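Long-range contact in uncharacterized protein MJ0754 (Methanocaldococcus jannaschii, PDB 3Q4N), which is of unknown function but, as a ferritin-like four-helix-bundle protein, binds metal, probably at a dinuclear centre: residues Met24-Lys29 and Val81-Lys86. Residues are numbered along the deposited sequence; the frame is centred on the assembly and turned at random.
Sequences MREEEK and VFSNPK
Glu26 and Lys29, one turn apart on helix 15-42 of a ferritin-like four-helix bundle, hold the end of the long loop that leads into helix 85-98, where they touch Val81, Phe82 and Ser83. Two hydrogen bonds join their side chains to loop backbone atoms. Ser83 N donates to Glu26 OE2 at 2.9 Å, bent to 144° at the hydrogen. The N-H arrives from above the carboxylate plane, 43° out of it; Glu26 OE1 lies near the Ser83 CB. Lys29 NZ donates to Val81 O at 2.7 Å, and the same ammonium also meets Ser78 O and forms a salt bridge with Asp33, so a buried charge is met by three oxygens. A cation-pi contact sets Lys29 NZ over one face of Phe82, 4.0 Å from the ring centroid, shifted toward the rim, the lysine chain bending at its last torsion (chi4 -72°). Nonpolar packing completes the grip, with Glu26 CG at the ring edge and Leu30 also touching Phe82. An alanine in place of Glu26 would probably leave Ser83 N without its carboxylate acceptor and open a gap beside the ring edge. Ser83 OG is hydrogen-bonded to Pro73 O, within the same loop. Asn84 N-caps helix 85-98, its OD1 accepting a weak hydrogen bond, 3.4 Å long, from Lys86 N.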
# COMPACT_ATOMS: atom_id res chain seq x y z
N MET B 24 -5.65 4.02 11.21
CA MET B 24 -5.59 5.39 10.78
C MET B 24 -5.26 6.33 11.92
O MET B 24 -4.57 7.32 11.72
CB MET B 24 -6.90 5.78 10.14
CG MET B 24 -7.06 5.28 8.71
SD MET B 24 -5.66 5.56 7.61
CE MET B 24 -5.35 7.31 7.70
N ARG B 25 -5.75 6.01 13.11
CA ARG B 25 -5.43 6.78 14.31
C ARG B 25 -3.93 6.77 14.50
O ARG B 25 -3.32 7.82 14.73
CB ARG B 25 -6.12 6.19 15.54
CG ARG B 25 -5.65 6.74 16.90
CD ARG B 25 -6.27 8.11 17.24
NE ARG B 25 -5.85 8.63 18.54
CZ ARG B 25 -5.75 9.93 18.83
NH1 ARG B 25 -6.04 10.85 17.92
NH2 ARG B 25 -5.35 10.31 20.03
N GLU B 26 -3.32 5.60 14.38
CA GLU B 26 -1.88 5.53 14.48
C GLU B 26 -1.14 5.96 13.22
O GLU B 26 0.02 6.38 13.30
CB GLU B 26 -1.40 4.18 14.95
CG GLU B 26 -0.67 4.27 16.27
CD GLU B 26 -0.73 2.99 17.09
OE1 GLU B 26 -1.12 1.93 16.53
OE2 GLU B 26 -0.39 3.08 18.30
N GLU B 27 -1.80 5.88 12.07
CA GLU B 27 -1.13 6.32 10.87
C GLU B 27 -0.81 7.81 10.94
O GLU B 27 0.33 8.17 10.66
CB GLU B 27 -1.89 5.95 9.61
CG GLU B 27 -0.97 5.82 8.40
CD GLU B 27 -1.50 4.89 7.30
OE1 GLU B 27 -1.67 5.35 6.14
OE2 GLU B 27 -1.76 3.69 7.60
N GLU B 28 -1.78 8.63 11.34
CA GLU B 28 -1.65 10.10 11.43
C GLU B 28 -0.64 10.53 12.50
O GLU B 28 -0.02 11.59 12.43
CB GLU B 28 -3.00 10.76 11.71
CG GLU B 28 -4.11 10.44 10.70
CD GLU B 28 -3.97 11.14 9.31
OE1 GLU B 28 -3.92 12.38 9.24
OE2 GLU B 28 -3.91 10.43 8.27
N LYS B 29 -0.50 9.68 13.51
CA LYS B 29 0.46 9.94 14.54
C LYS B 29 1.89 9.74 14.01
O LYS B 29 2.80 10.53 14.31
CB LYS B 29 0.19 9.07 15.76
CG LYS B 29 1.15 9.36 16.90
CD LYS B 29 0.76 8.69 18.19
CE LYS B 29 1.86 8.88 19.20
NZ LYS B 29 3.04 8.05 18.86
N VAL B 81 6.38 6.32 19.62
CA VAL B 81 5.86 5.16 20.33
C VAL B 81 4.52 4.70 19.73
O VAL B 81 3.61 5.51 19.53
CB VAL B 81 5.67 5.49 21.81
CG1 VAL B 81 5.38 4.22 22.61
CG2 VAL B 81 6.90 6.22 22.33
N PHE B 82 4.41 3.40 19.43
CA PHE B 82 3.23 2.86 18.73
C PHE B 82 2.86 1.45 19.17
O PHE B 82 3.75 0.61 19.33
CB PHE B 82 3.47 2.82 17.21
CG PHE B 82 3.67 4.17 16.59
CD1 PHE B 82 2.59 4.85 16.05
CD2 PHE B 82 4.91 4.76 16.56
CE1 PHE B 82 2.76 6.10 15.48
CE2 PHE B 82 5.09 6.01 16.00
CZ PHE B 82 4.01 6.68 15.45
N SER B 83 1.57 1.19 19.34
CA SER B 83 1.05 -0.17 19.47
C SER B 83 1.58 -0.99 18.30
O SER B 83 2.59 -1.68 18.43
CB SER B 83 -0.47 -0.21 19.39
OG SER B 83 -1.07 0.31 20.56
N ASN B 84 0.88 -0.89 17.17
CA ASN B 84 1.20 -1.65 15.98
C ASN B 84 2.63 -1.43 15.49
O ASN B 84 2.97 -0.33 15.00
CB ASN B 84 0.19 -1.30 14.90
CG ASN B 84 0.39 -2.10 13.65
OD1 ASN B 84 1.07 -3.13 13.65
ND2 ASN B 84 -0.19 -1.63 12.57
N PRO B 85 3.49 -2.47 15.60
CA PRO B 85 4.93 -2.34 15.31
C PRO B 85 5.19 -1.92 13.87
O PRO B 85 6.23 -1.33 13.57
CB PRO B 85 5.47 -3.75 15.56
CG PRO B 85 4.47 -4.37 16.47
CD PRO B 85 3.16 -3.84 16.00
N LYS B 86 4.24 -2.21 12.99
CA LYS B 86 4.24 -1.72 11.63
C LYS B 86 4.67 -0.27 11.61
O LYS B 86 5.31 0.19 10.67
CB LYS B 86 2.84 -1.86 11.05
CG LYS B 86 2.62 -1.24 9.68
CD LYS B 86 1.61 -2.05 8.88
CE LYS B 86 0.68 -1.13 8.11
NZ LYS B 86 -0.71 -1.71 8.07